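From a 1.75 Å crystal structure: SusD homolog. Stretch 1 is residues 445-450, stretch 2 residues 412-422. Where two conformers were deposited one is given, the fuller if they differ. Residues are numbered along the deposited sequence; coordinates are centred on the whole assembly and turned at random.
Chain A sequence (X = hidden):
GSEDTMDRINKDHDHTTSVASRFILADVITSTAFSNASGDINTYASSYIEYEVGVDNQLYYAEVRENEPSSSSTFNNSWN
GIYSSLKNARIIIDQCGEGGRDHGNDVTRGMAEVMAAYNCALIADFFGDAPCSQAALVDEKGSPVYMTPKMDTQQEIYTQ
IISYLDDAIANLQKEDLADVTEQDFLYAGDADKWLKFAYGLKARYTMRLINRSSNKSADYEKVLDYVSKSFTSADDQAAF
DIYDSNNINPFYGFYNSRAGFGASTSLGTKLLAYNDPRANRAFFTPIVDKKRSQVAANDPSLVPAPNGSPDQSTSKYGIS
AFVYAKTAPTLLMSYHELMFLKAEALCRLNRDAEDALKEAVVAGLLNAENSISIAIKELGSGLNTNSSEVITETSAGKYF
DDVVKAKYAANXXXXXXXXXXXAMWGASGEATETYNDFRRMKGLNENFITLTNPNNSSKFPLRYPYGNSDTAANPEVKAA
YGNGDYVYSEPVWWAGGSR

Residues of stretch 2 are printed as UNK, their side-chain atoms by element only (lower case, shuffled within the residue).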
# COMPACT_ATOMS: atom_id res chain seq x y z
N ASN A 445 4.62 8.54 -18.54
CA ASN A 445 5.50 9.71 -18.66
C ASN A 445 4.96 10.94 -18.01
O ASN A 445 4.95 12.03 -18.58
CB ASN A 445 5.85 10.05 -20.09
CG ASN A 445 7.03 10.95 -20.16
OD1 ASN A 445 7.78 11.05 -19.18
ND2 ASN A 445 7.21 11.63 -21.29
N GLU A 446 4.47 10.74 -16.79
CA GLU A 446 3.96 11.82 -15.95
C GLU A 446 4.90 12.01 -14.77
O GLU A 446 5.36 11.05 -14.15
CB GLU A 446 2.55 11.50 -15.50
CG GLU A 446 1.54 11.48 -16.68
CD GLU A 446 0.18 10.88 -16.33
OE1 GLU A 446 0.03 10.26 -15.26
OE2 GLU A 446 -0.73 11.01 -17.19
N ASN A 447 5.16 13.27 -14.47
CA ASN A 447 6.11 13.66 -13.43
C ASN A 447 5.39 14.57 -12.44
O ASN A 447 5.66 15.76 -12.41
CB ASN A 447 7.29 14.49 -14.01
CG ASN A 447 8.04 13.80 -15.19
OD1 ASN A 447 7.47 13.13 -16.06
ND2 ASN A 447 9.35 14.04 -15.24
N PHE A 448 4.47 14.03 -11.65
CA PHE A 448 3.66 14.85 -10.75
C PHE A 448 4.22 14.86 -9.34
O PHE A 448 4.16 15.86 -8.63
CB PHE A 448 2.19 14.40 -10.72
CG PHE A 448 1.49 14.41 -12.07
CD1 PHE A 448 1.75 15.40 -13.01
CD2 PHE A 448 0.51 13.44 -12.38
CE1 PHE A 448 1.07 15.40 -14.26
CE2 PHE A 448 -0.16 13.46 -13.58
CZ PHE A 448 0.14 14.42 -14.53
N ILE A 449 4.80 13.72 -8.99
CA ILE A 449 5.35 13.51 -7.64
C ILE A 449 6.86 13.66 -7.70
O ILE A 449 7.54 12.89 -8.33
CB ILE A 449 5.01 12.10 -7.06
CG1 ILE A 449 3.50 11.82 -7.09
CG2 ILE A 449 5.62 11.90 -5.65
CD1 ILE A 449 2.70 12.85 -6.47
N THR A 450 7.36 14.69 -7.05
CA THR A 450 8.81 14.93 -7.03
C THR A 450 9.53 14.12 -5.97
O THR A 450 9.14 14.12 -4.80
CB THR A 450 9.11 16.42 -6.73
OG1 THR A 450 8.54 17.23 -7.76
CG2 THR A 450 10.62 16.68 -6.69
N UNK A 412 -5.99 19.74 -12.73
CA UNK A 412 -6.80 18.70 -12.10
C UNK A 412 -6.10 17.38 -11.83
O UNK A 412 -6.01 16.95 -10.69
c UNK A 412 -8.06 19.82 -13.84
c UNK A 412 -7.95 18.51 -13.09
c UNK A 412 -6.72 20.48 -13.77
N UNK A 413 -5.61 16.75 -12.85
CA UNK A 413 -4.96 15.45 -12.66
C UNK A 413 -3.74 15.50 -11.75
O UNK A 413 -3.58 14.68 -10.84
c UNK A 413 -4.87 12.42 -13.21
c UNK A 413 -3.49 12.96 -15.28
c UNK A 413 -3.93 13.42 -13.88
c UNK A 413 -4.55 14.82 -14.00
N UNK A 414 -2.88 16.46 -12.05
CA UNK A 414 -1.63 16.64 -11.32
C UNK A 414 -1.90 16.75 -9.85
O UNK A 414 -1.28 16.08 -9.04
c UNK A 414 1.08 19.43 -11.44
o UNK A 414 1.69 19.38 -12.48
n UNK A 414 1.07 20.51 -10.66
c UNK A 414 -0.90 17.90 -11.78
c UNK A 414 0.33 18.21 -10.95
N UNK A 415 -2.82 17.65 -9.53
CA UNK A 415 -3.21 17.94 -8.14
C UNK A 415 -3.83 16.73 -7.45
O UNK A 415 -3.56 16.43 -6.29
c UNK A 415 -3.33 19.90 -5.72
c UNK A 415 -4.52 19.50 -6.65
o UNK A 415 -3.55 19.88 -4.49
c UNK A 415 -4.13 19.15 -8.07
o UNK A 415 -2.21 20.25 -6.17
N UNK A 416 -4.68 16.05 -8.20
CA UNK A 416 -5.31 14.83 -7.73
C UNK A 416 -4.27 13.79 -7.32
O UNK A 416 -4.37 13.20 -6.26
c UNK A 416 -6.87 12.82 -8.33
c UNK A 416 -6.31 14.24 -8.78
o UNK A 416 -7.39 15.18 -8.98
N UNK A 417 -3.22 13.61 -8.10
CA UNK A 417 -2.29 12.55 -7.80
C UNK A 417 -1.33 12.96 -6.68
O UNK A 417 -0.87 12.11 -5.89
se UNK A 417 -3.60 10.24 -9.67
c UNK A 417 -2.18 8.99 -9.24
c UNK A 417 -2.47 11.71 -10.21
c UNK A 417 -1.56 12.16 -9.05
N UNK A 418 -1.04 14.27 -6.61
CA UNK A 418 -0.24 14.82 -5.48
C UNK A 418 -0.99 14.57 -4.18
O UNK A 418 -0.43 14.13 -3.17
c UNK A 418 1.10 16.51 -6.79
c UNK A 418 0.69 16.84 -4.35
c UNK A 418 0.09 16.32 -5.64
c UNK A 418 1.40 17.99 -7.22
N UNK A 419 -2.29 14.83 -4.20
CA UNK A 419 -3.13 14.62 -3.05
C UNK A 419 -3.25 13.15 -2.67
O UNK A 419 -3.27 12.80 -1.49
c UNK A 419 -3.81 17.42 -1.90
n UNK A 419 -2.99 18.45 -2.05
o UNK A 419 -4.05 16.93 -0.79
c UNK A 419 -4.53 15.31 -3.20
c UNK A 419 -4.46 16.85 -3.18
N UNK A 420 -3.27 12.26 -3.67
CA UNK A 420 -3.36 10.84 -3.41
C UNK A 420 -2.10 10.47 -2.66
O UNK A 420 -2.12 9.79 -1.66
c UNK A 420 -4.56 6.43 -5.62
c UNK A 420 -3.51 10.04 -4.72
c UNK A 420 -3.96 7.82 -5.83
c UNK A 420 -3.75 8.57 -4.53
n UNK A 420 -4.32 5.55 -6.87
N UNK A 421 -0.99 10.91 -3.22
CA UNK A 421 0.35 10.73 -2.62
C UNK A 421 0.43 11.18 -1.17
O UNK A 421 0.80 10.39 -0.30
c UNK A 421 3.70 10.24 -3.07
c UNK A 421 3.26 12.34 -2.04
c UNK A 421 5.34 11.23 -1.62
c UNK A 421 2.82 11.30 -2.85
c UNK A 421 4.93 10.20 -2.44
o UNK A 421 6.59 11.20 -0.98
c UNK A 421 1.46 11.35 -3.49
c UNK A 421 4.47 12.31 -1.39
N UNK A 422 -0.07 12.39 -0.85
CA UNK A 422 -0.03 12.91 0.51
C UNK A 422 -0.96 12.18 1.48
O UNK A 422 -0.63 11.99 2.66
c UNK A 422 0.73 15.25 -0.19
c UNK A 422 -0.35 14.43 0.53
c UNK A 422 0.27 16.72 -0.20
c UNK A 422 2.10 15.13 0.49

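Position 412 has three side-chain carbons that close a ring onto its own backbone N, and none comes near stretch 1. This is Pro412, in the first turn of the helical stretch, where its O accepts the backbone bond from the N of position 416.

At 413 four carbons fork at the second. One terminal carbon of the fork touches the Phe448 ring and the Glu446 carboxylate, so a single methyl meets both an aromatic ring and a carboxylate. The pattern is leucine: CD2 of Leu413 lies 3.8 Å from CE2 of Phe448 and 3.9 Å from OE2 of Glu446.

Position 414 carries three carbons, the third bearing one oxygen and one nitrogen, and it touches the Phe448 ring. An amide on this chain is Gln414. The amide takes no part in any hydrogen bond to stretch 1. Carbon makes the contact instead: CG of the Gln414 side chain lies 3.8 Å from CD1 of Phe448, and the backbone CA of Gln414 sits 3.8 Å from the centroid of the Phe448 ring, spanned by its six carbons CG to CZ, only 8° off the normal.

Three carbons again at 415, the third with two oxygens, on a CA-to-CB bond directed away from stretch 1. Glu415 is the reading, and its carboxylate is engaged inside the helix and elsewhere in the structure.

Position 416 has one carbon carrying an oxygen and a carbon, and touches nothing on stretch 1. This is Thr416; its OG1 donates back to O of Pro412 at 2.8 Å.

Position 417 is unbranched, with two carbons, a selenium and a last carbon. CB points toward stretch 1 and the chain touches the Phe448 ring, but its end leads away. This is selenomethionine, Met417, whose CG reaches 4.1 Å from CD2 of Phe448.

At 418 four carbons fork at the first, one arm two carbons long, touching O of Phe448 and CD1 of Ile449. This is Ile418: its CG1 lies 3.6 Å from O of Phe448 and 4.0 Å from CD1 of Ile449.

The atoms at 419 are three carbons with an oxygen and a nitrogen on the third, again directed away. This is Gln419, whose NE2 donates to OE2 of Glu415 at 2.9 Å, one turn back.

Position 420 has four carbons in a row ending in nitrogen; its CA-to-CB bond runs sideways, its end leads away, and it touches nothing on stretch 1. This is Lys420.

At 421 a carbon leads to a six-carbon ring bearing an oxygen, and the group touches Ile449. This is Tyr421. Its CB is 3.6 Å from CD1 of Ile449, while CG2 of Ile449 stands 3.8 Å from the centroid of the Tyr421 ring, its atoms CG to CZ.

Position 422, four carbons forked at the second, lies beyond contact range: Leu422.

The contact works by packing, without one hydrogen bond between the stretches. Two consecutive loop residues, Phe448 and Ile449, both pointing toward the helix, bury most of the loop's share. Phe448 lies over the backbone at Gln414, with Leu413 and Met417 placed obliquely; Ile449 sends CD1 against Ile418 and Tyr421 and sets CG2 over the tyrosine face. A polar residue can serve in this contact: Gln414 packs its CA and aliphatic carbons on the Phe448 ring without an amide hydrogen bond to the loop, while Glu415 and Gln419, whose CA-to-CB bonds point away, pair with each other.

Stretch 2, residues 412-422: PLQETMIQKYL
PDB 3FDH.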